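Local coordinates for xylosidase (Xanthomonas axonopodis pv. citri, PDB 6XN2), which probably hydrolyses xylo-oligosaccharides as a family 43 glycoside hydrolase, holding xylose units in a pocket beside a calcium ion, at residues A[46-51]-A[62-67]; A[86-91]-A[102-107]; A[306-311]-A[321-326]. All coordinates share one frame; numbering follows the deposited sequence.

In the fold
The three contacts are antiparallel beta hairpins that come in this order along the chain, the third much later than the first two, and they contribute to antiparallel sheets of the family 43 five-bladed beta-propeller. Interaction 1 and interaction 2 belong to one four-stranded sheet, in which strands 59-67 and 85-91 are neighbours; their centres lie about 9 Å apart, and Ile62 N meets Leu89 O at 2.7 Å. Interaction 3 sits in another, three-stranded sheet, its centre about 9 Å from that of interaction 1 and about 18 Å from that of interaction 2. Interactions 1 and 3 touch through Asp50 and His323 and bring Asp50, Ser65 and His308 to the xylose pocket, whereas interaction 2 lies farther from the centre of the chain.

Interaction 1 (A[46-51]-A[62-67]); sequences LYTADP and IYPSHD. With XYP (beta-D-xylopyranose), chain E.
The imidazole of His66 carries the methyl CD1 of Leu46 on one face, 3.7 Å from the ring centroid in a CH-pi contact, while a water lies in plane at its edge. The side chains of Leu46 and His66 cross at about a right angle. Here the first hairpin of a family 43 beta-propeller, strands 47-56 and 59-67, brings its two strands together. With CG anti to the backbone N (chi1 180°), the His66 ring extends beside the partner strand, and its CD2 comes to 3.1 Å from Tyr47 O. The edge water is shared by His66 NE2, Tyr47 N and Asp67 O, and so ties the strand ends together where the direct bond from Asp67 N to Tyr47 O is weak. The other ring nitrogen, ND1, is hydrogen-bonded to Asp85 OD1.

Farther along, Ala49 and Ser65 form a hydrogen-bonded antiparallel pair; Ser65 N reaches Ala49 O at 2.7 Å, and Ala49 N returns to Ser65 O. The chain then turns a corner at Asp50, whose carboxylate enters the xylose pocket. Two hydroxyls grip a single oxygen there, which probably fixes the rotation of the carboxylate: Ser65 OG donates to the anti lone pair of Asp50 OD2 at 2.7 Å, and xylose O4 donates to the same Asp50 OD2 at 2.6 Å.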
loop_
_atom_site.group_PDB
_atom_site.type_symbol
_atom_site.label_atom_id
_atom_site.label_comp_id
_atom_site.label_asym_id
_atom_site.label_seq_id
_atom_site.Cartn_x
_atom_site.Cartn_y
_atom_site.Cartn_z
ATOM N N LEU A 46 2.475 -2.464 -19.524
ATOM C CA LEU A 46 1.292 -2.820 -18.809
ATOM C C LEU A 46 1.025 -1.745 -17.769
ATOM O O LEU A 46 1.903 -1.068 -17.362
ATOM C CB LEU A 46 1.424 -4.192 -18.198
ATOM C CG LEU A 46 2.105 -4.398 -16.876
ATOM C CD1 LEU A 46 1.807 -5.790 -16.390
ATOM C CD2 LEU A 46 3.578 -4.240 -17.016
ATOM N N TYR A 47 -0.220 -1.563 -17.411
ATOM C CA TYR A 47 -0.553 -0.603 -16.374
ATOM C C TYR A 47 -0.326 -1.232 -15.004
ATOM O O TYR A 47 -0.695 -2.383 -14.770
ATOM C CB TYR A 47 -1.999 -0.121 -16.521
ATOM C CG TYR A 47 -2.213 0.820 -17.687
ATOM C CD1 TYR A 47 -1.645 2.090 -17.689
ATOM C CD2 TYR A 47 -2.987 0.446 -18.780
ATOM C CE1 TYR A 47 -1.834 2.961 -18.750
ATOM C CE2 TYR A 47 -3.188 1.312 -19.847
ATOM C CZ TYR A 47 -2.609 2.571 -19.820
ATOM O OH TYR A 47 -2.793 3.445 -20.865
ATOM N N THR A 48 0.305 -0.480 -14.111
ATOM C CA THR A 48 0.660 -0.985 -12.789
ATOM C C THR A 48 0.312 0.043 -11.715
ATOM O O THR A 48 0.349 1.246 -11.966
ATOM C CB THR A 48 2.163 -1.317 -12.689
ATOM O OG1 THR A 48 2.933 -0.150 -13.013
ATOM C CG2 THR A 48 2.542 -2.453 -13.640
ATOM N N ALA A 49 -0.025 -0.427 -10.518
ATOM C CA ALA A 49 -0.386 0.474 -9.423
ATOM C C ALA A 49 0.028 -0.111 -8.082
ATOM O O ALA A 49 0.480 -1.248 -8.019
ATOM C CB ALA A 49 -1.878 0.755 -9.435
ATOM N N ASP A 50 -0.122 0.678 -7.020
ATOM C CA ASP A 50 0.068 0.206 -5.649
ATOM C C ASP A 50 1.373 -0.563 -5.432
ATOM O O ASP A 50 1.346 -1.729 -5.032
ATOM C CB ASP A 50 -1.098 -0.691 -5.253
ATOM C CG ASP A 50 -2.446 -0.146 -5.713
ATOM O OD1 ASP A 50 -2.711 1.062 -5.541
ATOM O OD2 ASP A 50 -3.241 -0.938 -6.246
ATOM N N PRO A 51 2.519 0.081 -5.688
ATOM C CA PRO A 51 3.766 -0.694 -5.657
ATOM C C PRO A 51 4.216 -1.066 -4.244
ATOM O O PRO A 51 4.344 -0.189 -3.393
ATOM C CB PRO A 51 4.770 0.251 -6.316
ATOM C CG PRO A 51 4.258 1.617 -5.977
ATOM C CD PRO A 51 2.755 1.512 -5.955
ATOM N N ILE A 62 9.279 -5.846 -6.851
ATOM C CA ILE A 62 8.107 -4.995 -6.688
ATOM C C ILE A 62 6.844 -5.807 -6.939
ATOM O O ILE A 62 6.755 -6.553 -7.923
ATOM C CB ILE A 62 8.148 -3.787 -7.636
ATOM C CG1 ILE A 62 9.501 -3.082 -7.538
ATOM C CG2 ILE A 62 7.001 -2.835 -7.334
ATOM C CD1 ILE A 62 9.715 -2.040 -8.619
ATOM N N TYR A 63 5.881 -5.673 -6.033
ATOM C CA TYR A 63 4.609 -6.374 -6.145
ATOM C C TYR A 63 3.504 -5.335 -6.282
ATOM O O TYR A 63 3.001 -4.811 -5.285
ATOM C CB TYR A 63 4.379 -7.285 -4.928
ATOM C CG TYR A 63 5.488 -8.305 -4.758
ATOM C CD1 TYR A 63 6.673 -7.974 -4.105
ATOM C CD2 TYR A 63 5.366 -9.589 -5.274
ATOM C CE1 TYR A 63 7.707 -8.904 -3.969
ATOM C CE2 TYR A 63 6.393 -10.523 -5.137
ATOM C CZ TYR A 63 7.560 -10.175 -4.489
ATOM O OH TYR A 63 8.586 -11.102 -4.355
ATOM N N PRO A 64 3.156 -4.996 -7.526
ATOM C CA PRO A 64 2.112 -4.005 -7.791
ATOM C C PRO A 64 0.789 -4.656 -8.202
ATOM O O PRO A 64 0.756 -5.871 -8.432
ATOM C CB PRO A 64 2.707 -3.197 -8.943
ATOM C CG PRO A 64 3.474 -4.246 -9.733
ATOM C CD PRO A 64 3.912 -5.328 -8.750
ATOM N N SER A 65 -0.282 -3.866 -8.260
ATOM C CA SER A 65 -1.514 -4.291 -8.921
ATOM C C SER A 65 -1.334 -4.190 -10.427
ATOM O O SER A 65 -0.406 -3.534 -10.898
ATOM C CB SER A 65 -2.702 -3.435 -8.490
ATOM O OG SER A 65 -2.890 -3.519 -7.095
ATOM N N HIS A 66 -2.228 -4.827 -11.172
ATOM C CA HIS A 66 -2.165 -4.811 -12.651
ATOM C C HIS A 66 -3.477 -4.280 -13.206
ATOM O O HIS A 66 -4.386 -5.028 -13.290
ATOM C CB HIS A 66 -1.885 -6.201 -13.212
ATOM C CG HIS A 66 -1.821 -6.205 -14.698
ATOM N ND1 HIS A 66 -1.826 -7.342 -15.438
ATOM C CD2 HIS A 66 -1.748 -5.203 -15.586
ATOM C CE1 HIS A 66 -1.769 -7.046 -16.705
ATOM N NE2 HIS A 66 -1.721 -5.758 -16.819
ATOM N N ASP A 67 -3.526 -2.997 -13.508
ATOM C CA ASP A 67 -4.706 -2.354 -14.033
ATOM C C ASP A 67 -4.955 -2.828 -15.422
ATOM O O ASP A 67 -4.069 -2.886 -16.201
ATOM C CB ASP A 67 -4.507 -0.844 -14.080
ATOM C CG ASP A 67 -4.524 -0.210 -12.740
ATOM O OD1 ASP A 67 -5.063 -0.793 -11.823
ATOM O OD2 ASP A 67 -4.032 0.888 -12.614
HETATM O O1 XYP E . -8.901 2.319 -3.751
HETATM C C1 XYP E . -7.742 1.853 -4.403
HETATM C C2 XYP E . -7.159 0.721 -3.584
HETATM C C3 XYP E . -6.187 -0.110 -4.360
HETATM C C4 XYP E . -6.769 -0.485 -5.706
HETATM C C5 XYP E . -7.184 0.763 -6.430
HETATM O O2 XYP E . -6.474 1.178 -2.427
HETATM O O3 XYP E . -6.035 -1.230 -3.539
HETATM O O4 XYP E . -5.805 -1.122 -6.481
HETATM O O5 XYP E . -8.144 1.461 -5.691
HETATM O O HOH W 1 -2.260 -3.353 -18.311
#

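Interaction 2 (A[86-91]-A[102-107])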
loop_
_atom_site.group_PDB
_atom_site.type_symbol
_atom_site.label_atom_id
_atom_site.label_comp_id
_atom_site.label_asym_id
_atom_site.label_seq_id
_atom_site.Cartn_x
_atom_site.Cartn_y
_atom_site.Cartn_z
ATOM N N TYR A 86 -1.683 -10.644 -10.876
ATOM C CA TYR A 86 -0.542 -9.955 -10.393
ATOM C C TYR A 86 0.715 -10.349 -11.123
ATOM O O TYR A 86 0.911 -11.467 -11.453
ATOM C CB TYR A 86 -0.313 -10.254 -8.912
ATOM C CG TYR A 86 -1.404 -9.797 -8.002
ATOM C CD1 TYR A 86 -1.767 -8.492 -7.944
ATOM C CD2 TYR A 86 -2.055 -10.671 -7.204
ATOM C CE1 TYR A 86 -2.763 -8.075 -7.131
ATOM C CE2 TYR A 86 -3.057 -10.262 -6.380
ATOM C CZ TYR A 86 -3.408 -8.957 -6.351
ATOM O OH TYR A 86 -4.415 -8.542 -5.551
ATOM N N HIS A 87 1.531 -9.345 -11.367
ATOM C CA HIS A 87 2.877 -9.600 -11.909
ATOM C C HIS A 87 3.896 -9.291 -10.821
ATOM O O HIS A 87 3.552 -8.688 -9.842
ATOM C CB HIS A 87 3.177 -8.700 -13.098
ATOM C CG HIS A 87 2.498 -9.101 -14.349
ATOM N ND1 HIS A 87 3.169 -9.305 -15.506
ATOM C CD2 HIS A 87 1.211 -9.313 -14.624
ATOM C CE1 HIS A 87 2.324 -9.633 -16.436
ATOM N NE2 HIS A 87 1.138 -9.646 -15.924
ATOM N N VAL A 88 5.120 -9.722 -11.034
ATOM C CA VAL A 88 6.201 -9.358 -10.153
ATOM C C VAL A 88 7.276 -8.640 -10.960
ATOM O O VAL A 88 7.611 -9.069 -11.987
ATOM C CB VAL A 88 6.786 -10.553 -9.410
ATOM C CG1 VAL A 88 7.934 -10.132 -8.546
ATOM C CG2 VAL A 88 5.729 -11.189 -8.562
ATOM N N LEU A 89 7.765 -7.517 -10.485
ATOM C CA LEU A 89 8.811 -6.776 -11.176
ATOM C C LEU A 89 10.103 -6.829 -10.370
ATOM O O LEU A 89 10.072 -7.008 -9.157
ATOM C CB LEU A 89 8.381 -5.322 -11.406
ATOM C CG LEU A 89 6.971 -5.121 -11.966
ATOM C CD1 LEU A 89 6.588 -3.634 -12.009
ATOM C CD2 LEU A 89 6.836 -5.737 -13.345
ATOM N N ARG A 90 11.239 -6.679 -11.040
ATOM C CA ARG A 90 12.514 -6.714 -10.337
ATOM C C ARG A 90 13.517 -5.684 -10.859
ATOM O O ARG A 90 13.610 -5.441 -12.063
ATOM C CB ARG A 90 13.126 -8.119 -10.422
ATOM C CG ARG A 90 14.499 -8.251 -9.757
ATOM C CD ARG A 90 14.990 -9.693 -9.775
ATOM N NE ARG A 90 15.169 -10.171 -11.143
ATOM C CZ ARG A 90 15.093 -11.447 -11.510
ATOM N NH1 ARG A 90 14.831 -12.386 -10.610
ATOM N NH2 ARG A 90 15.277 -11.778 -12.781
ATOM N N MET A 91 14.259 -5.083 -9.935
ATOM C CA MET A 91 15.483 -4.369 -10.275
ATOM C C MET A 91 16.638 -5.146 -9.668
ATOM O O MET A 91 16.740 -5.250 -8.445
ATOM C CB MET A 91 15.463 -2.932 -9.756
ATOM C CG MET A 91 14.495 -2.034 -10.499
ATOM S SD MET A 91 14.456 -0.373 -9.806
ATOM C CE MET A 91 16.127 0.175 -10.140
ATOM N N GLY A 102 6.648 -11.533 -15.189
ATOM C CA GLY A 102 5.451 -12.214 -15.592
ATOM C C GLY A 102 4.312 -12.322 -14.614
ATOM O O GLY A 102 4.423 -11.897 -13.536
ATOM N N GLN A 103 3.225 -12.924 -15.065
ATOM C CA GLN A 103 2.035 -13.091 -14.208
ATOM C C GLN A 103 2.301 -14.199 -13.203
ATOM O O GLN A 103 2.779 -15.238 -13.597
ATOM C CB GLN A 103 0.821 -13.426 -15.048
ATOM C CG GLN A 103 -0.460 -13.302 -14.271
ATOM C CD GLN A 103 -1.602 -13.751 -15.130
ATOM O OE1 GLN A 103 -2.087 -13.013 -15.963
ATOM N NE2 GLN A 103 -2.021 -14.980 -14.929
ATOM N N VAL A 104 1.973 -13.951 -11.949
ATOM C CA VAL A 104 2.242 -14.937 -10.924
ATOM C C VAL A 104 1.057 -15.474 -10.163
ATOM O O VAL A 104 1.206 -16.388 -9.427
ATOM C CB VAL A 104 3.290 -14.450 -9.917
ATOM C CG1 VAL A 104 4.546 -14.041 -10.604
ATOM C CG2 VAL A 104 2.770 -13.333 -9.069
ATOM N N LEU A 105 -0.096 -14.878 -10.368
ATOM C CA LEU A 105 -1.311 -15.281 -9.716
ATOM C C LEU A 105 -2.475 -14.674 -10.438
ATOM O O LEU A 105 -2.431 -13.534 -10.803
ATOM C CB LEU A 105 -1.348 -14.839 -8.253
ATOM C CG LEU A 105 -2.577 -15.208 -7.443
ATOM C CD1 LEU A 105 -2.778 -16.696 -7.391
ATOM C CD2 LEU A 105 -2.565 -14.629 -6.057
ATOM N N HIS A 106 -3.505 -15.482 -10.635
ATOM C CA HIS A 106 -4.742 -15.024 -11.302
ATOM C C HIS A 106 -5.901 -15.362 -10.380
ATOM O O HIS A 106 -5.830 -16.367 -9.725
ATOM C CB HIS A 106 -4.888 -15.656 -12.686
ATOM C CG HIS A 106 -5.923 -15.009 -13.533
ATOM N ND1 HIS A 106 -7.249 -15.273 -13.411
ATOM C CD2 HIS A 106 -5.826 -14.123 -14.533
ATOM C CE1 HIS A 106 -7.924 -14.551 -14.261
ATOM N NE2 HIS A 106 -7.081 -13.853 -14.956
ATOM N N VAL A 107 -6.970 -14.573 -10.432
ATOM C CA VAL A 107 -8.181 -14.744 -9.580
ATOM C C VAL A 107 -8.883 -16.076 -9.845
ATOM O O VAL A 107 -9.507 -16.581 -8.953
ATOM C CB VAL A 107 -9.135 -13.555 -9.737
ATOM C CG1 VAL A 107 -9.783 -13.539 -11.099
ATOM C CG2 VAL A 107 -10.161 -13.513 -8.624
HETATM O O HOH W 2 -1.017 -10.746 -17.775
#
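His87 swings its ring toward Gly102 and Gln103 because CG stands anti to the carbonyl carbon (chi1 -76°), and Gln103 meets it with CG anti to the backbone N (chi1 -167°) and an extended chain. They face each other in the antiparallel hairpin of strands 85-91 and 99-106, at the outer side of one propeller sheet. The imidazole covers the peptide that joins Gly102, a residue of positive phi, to Gln103: Gln103 N lies 3.6 Å above the ring plane toward its rim, and Gly102 C is 3.3 Å from His87 ND1. Gln103 CB adds a CH-pi contact over the ring, 4.2 Å from its centroid. At ND1 the ring is held by Asp100, whose same oxygen also accepts from Gly102 N, so the histidine and the strand beneath it share one carboxylate.

The backbone ladder is uneven. Val104 N gives Tyr86 O a nearly straight bond of 2.7 Å (172° at the hydrogen), and Tyr86 N reaches Leu105 O at 3.0 Å, but the bond from Val88 N to Gly102 O is weak.

Apolar groups fill the buried flanks. Tyr86 and Leu105 run side by side, Leu105 CD2 lying at the phenol edge, while the Tyr86 hydroxyl bonds to Trp118 O. Val88 crosses Val104 at about a right angle, with methyl CG2 of Val88 3.7 Å from CG2 of Val104. On the more exposed side, one water bridges His87 NE2 and Gln103 OE1, donating to the amide oxygen at 3.1 Å.

Interaction 3 (A[306-311]-A[321-326]); sequences TTHHSI and FYHDSV. With CA (calcium ion), chain D.
His308 and His323 meet where the side chain of His308 begins: its CB lies 3.3 Å from His323 CE1, and the backbone N of His308 lies over one face of the same imidazole. From there CG turns anti to the backbone N (chi1 -151°), carrying the His308 ring away from the partner strand, past Asp50 OD1, which packs against CG, and toward the calcium, with the ND1 side facing the sugar. At the tip, NE2 binds the calcium ion at 2.6 Å, and the metal lies in the plane of the ring at its edge. Five waters also bind the calcium, with one further ligand from elsewhere in the structure; the oxygen of one of these waters lies 2.9 Å from His309 O and probably donates to it.

His323 is held at both nitrogens. Its NE2 shares a hydrogen bond of 2.9 Å with Thr306 OG1, which meets the ring near its plane and is also hydrogen-bonded to Arg335; ND1 is bonded to the backbone N of Asp50. These bonds probably fix the rotation of the His323 ring, whose CE1 packs on His308 CB. Another water accepts from His308 N, His323 N and Thr307 OG1 and bridges the two segments.

Beyond it Ser310 and Phe321 form a hydrogen-bonded antiparallel pair: Ser310 N reaches Phe321 O at 2.9 Å, and Phe321 N returns to Ser310 O at 2.8 Å. Ser310 OG lies beside Phe321 CB and bonds to Pro51 O, joining this sheet to the first hairpin. A histidine bound to a largely hydrated calcium near the axis of a five-bladed beta-propeller is a recognised feature of family 43 active sites.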
loop_
_atom_site.group_PDB
_atom_site.type_symbol
_atom_site.label_atom_id
_atom_site.label_comp_id
_atom_site.label_asym_id
_atom_site.label_seq_id
_atom_site.Cartn_x
_atom_site.Cartn_y
_atom_site.Cartn_z
ATOM N N THR A 306 -6.473 8.273 -7.132
ATOM C CA THR A 306 -5.814 7.465 -6.111
ATOM C C THR A 306 -4.331 7.787 -5.960
ATOM O O THR A 306 -3.687 8.316 -6.870
ATOM C CB THR A 306 -5.962 5.951 -6.393
ATOM O OG1 THR A 306 -5.069 5.549 -7.442
ATOM C CG2 THR A 306 -7.394 5.614 -6.769
ATOM N N THR A 307 -3.787 7.419 -4.810
ATOM C CA THR A 307 -2.387 7.540 -4.506
ATOM C C THR A 307 -2.033 6.369 -3.595
ATOM O O THR A 307 -2.728 6.104 -2.687
ATOM C CB THR A 307 -1.999 8.914 -3.949
ATOM O OG1 THR A 307 -0.597 8.989 -3.776
ATOM C CG2 THR A 307 -2.661 9.184 -2.670
ATOM N N HIS A 308 -0.971 5.651 -3.909
ATOM C CA HIS A 308 -0.581 4.494 -3.145
ATOM C C HIS A 308 0.919 4.349 -3.201
ATOM O O HIS A 308 1.502 4.724 -4.155
ATOM C CB HIS A 308 -1.199 3.284 -3.770
ATOM C CG HIS A 308 -1.484 2.188 -2.813
ATOM N ND1 HIS A 308 -2.728 1.994 -2.295
ATOM C CD2 HIS A 308 -0.723 1.186 -2.347
ATOM C CE1 HIS A 308 -2.708 0.953 -1.503
ATOM N NE2 HIS A 308 -1.503 0.451 -1.513
ATOM N N HIS A 309 1.526 3.745 -2.199
ATOM C CA HIS A 309 2.961 3.707 -2.180
ATOM C C HIS A 309 3.623 2.700 -1.286
ATOM O O HIS A 309 2.986 2.007 -0.577
ATOM C CB HIS A 309 3.392 5.026 -1.570
ATOM C CG HIS A 309 3.319 5.029 -0.076
ATOM N ND1 HIS A 309 2.164 4.766 0.608
ATOM C CD2 HIS A 309 4.281 5.144 0.858
ATOM C CE1 HIS A 309 2.406 4.787 1.898
ATOM N NE2 HIS A 309 3.684 5.005 2.076
ATOM N N SER A 310 4.926 2.578 -1.427
ATOM C CA SER A 310 5.708 1.867 -0.437
ATOM C C SER A 310 7.025 2.606 -0.239
ATOM O O SER A 310 7.396 3.460 -1.045
ATOM C CB SER A 310 5.930 0.408 -0.840
ATOM O OG SER A 310 6.656 0.290 -2.045
ATOM N N ILE A 311 7.709 2.285 0.850
ATOM C CA ILE A 311 9.002 2.878 1.159
ATOM C C ILE A 311 9.999 1.767 1.453
ATOM O O ILE A 311 9.770 0.921 2.324
ATOM C CB ILE A 311 8.910 3.840 2.353
ATOM C CG1 ILE A 311 8.054 5.057 1.993
ATOM C CG2 ILE A 311 10.305 4.246 2.819
ATOM C CD1 ILE A 311 7.659 5.891 3.191
ATOM N N PHE A 321 8.212 4.419 -3.559
ATOM C CA PHE A 321 7.554 3.879 -4.740
ATOM C C PHE A 321 6.115 4.346 -4.722
ATOM O O PHE A 321 5.455 4.273 -3.694
ATOM C CB PHE A 321 7.628 2.355 -4.767
ATOM C CG PHE A 321 9.008 1.828 -4.995
ATOM C CD1 PHE A 321 9.935 1.815 -3.967
ATOM C CD2 PHE A 321 9.382 1.349 -6.240
ATOM C CE1 PHE A 321 11.219 1.327 -4.175
ATOM C CE2 PHE A 321 10.663 0.859 -6.453
ATOM C CZ PHE A 321 11.576 0.853 -5.415
ATOM N N TYR A 322 5.629 4.846 -5.847
ATOM C CA TYR A 322 4.282 5.388 -5.880
ATOM C C TYR A 322 3.719 5.179 -7.266
ATOM O O TYR A 322 4.333 4.483 -8.080
ATOM C CB TYR A 322 4.280 6.870 -5.486
ATOM C CG TYR A 322 5.088 7.774 -6.394
ATOM C CD1 TYR A 322 6.482 7.787 -6.341
ATOM C CD2 TYR A 322 4.455 8.642 -7.289
ATOM C CE1 TYR A 322 7.223 8.611 -7.173
ATOM C CE2 TYR A 322 5.189 9.474 -8.125
ATOM C CZ TYR A 322 6.572 9.457 -8.059
ATOM O OH TYR A 322 7.307 10.281 -8.884
ATOM N N HIS A 323 2.553 5.752 -7.541
ATOM C CA HIS A 323 2.008 5.682 -8.892
ATOM C C HIS A 323 1.259 6.954 -9.278
ATOM O O HIS A 323 0.914 7.776 -8.425
ATOM C CB HIS A 323 1.096 4.448 -9.054
ATOM C CG HIS A 323 -0.214 4.535 -8.322
ATOM N ND1 HIS A 323 -0.600 3.608 -7.376
ATOM C CD2 HIS A 323 -1.236 5.418 -8.421
ATOM C CE1 HIS A 323 -1.797 3.926 -6.915
ATOM N NE2 HIS A 323 -2.201 5.026 -7.526
ATOM N N ASP A 324 1.024 7.128 -10.572
ATOM C CA ASP A 324 0.069 8.136 -11.016
ATOM C C ASP A 324 -0.560 7.720 -12.337
ATOM O O ASP A 324 -0.304 6.621 -12.845
ATOM C CB ASP A 324 0.715 9.529 -11.117
ATOM C CG ASP A 324 1.780 9.648 -12.218
ATOM O OD1 ASP A 324 1.786 8.881 -13.204
ATOM O OD2 ASP A 324 2.615 10.568 -12.093
ATOM N N SER A 325 -1.374 8.602 -12.895
ATOM C CA SER A 325 -2.143 8.270 -14.084
ATOM C C SER A 325 -1.689 9.046 -15.315
ATOM O O SER A 325 -2.465 9.232 -16.249
ATOM C CB SER A 325 -3.629 8.529 -13.823
ATOM O OG SER A 325 -4.141 7.625 -12.859
ATOM N N VAL A 326 -0.437 9.495 -15.323
ATOM C CA VAL A 326 0.041 10.341 -16.412
ATOM C C VAL A 326 0.149 9.545 -17.710
ATOM O O VAL A 326 -0.301 10.003 -18.754
ATOM C CB VAL A 326 1.402 10.993 -16.072
ATOM C CG1 VAL A 326 2.007 11.653 -17.305
ATOM C CG2 VAL A 326 1.226 12.017 -14.955
HETATM CA CA CA D . 0.057 -1.229 -0.239
HETATM O O HOH W 3 -5.493 6.838 -9.766
HETATM O O HOH W 4 0.748 7.396 -5.749
HETATM O O HOH W 5 0.878 0.911 1.081
HETATM O O HOH W 6 -1.222 -1.084 2.057
HETATM O O HOH W 7 1.605 -3.010 0.849
HETATM O O HOH W 8 -1.588 -3.289 -0.099
HETATM O O HOH W 9 0.404 -2.512 -2.512
#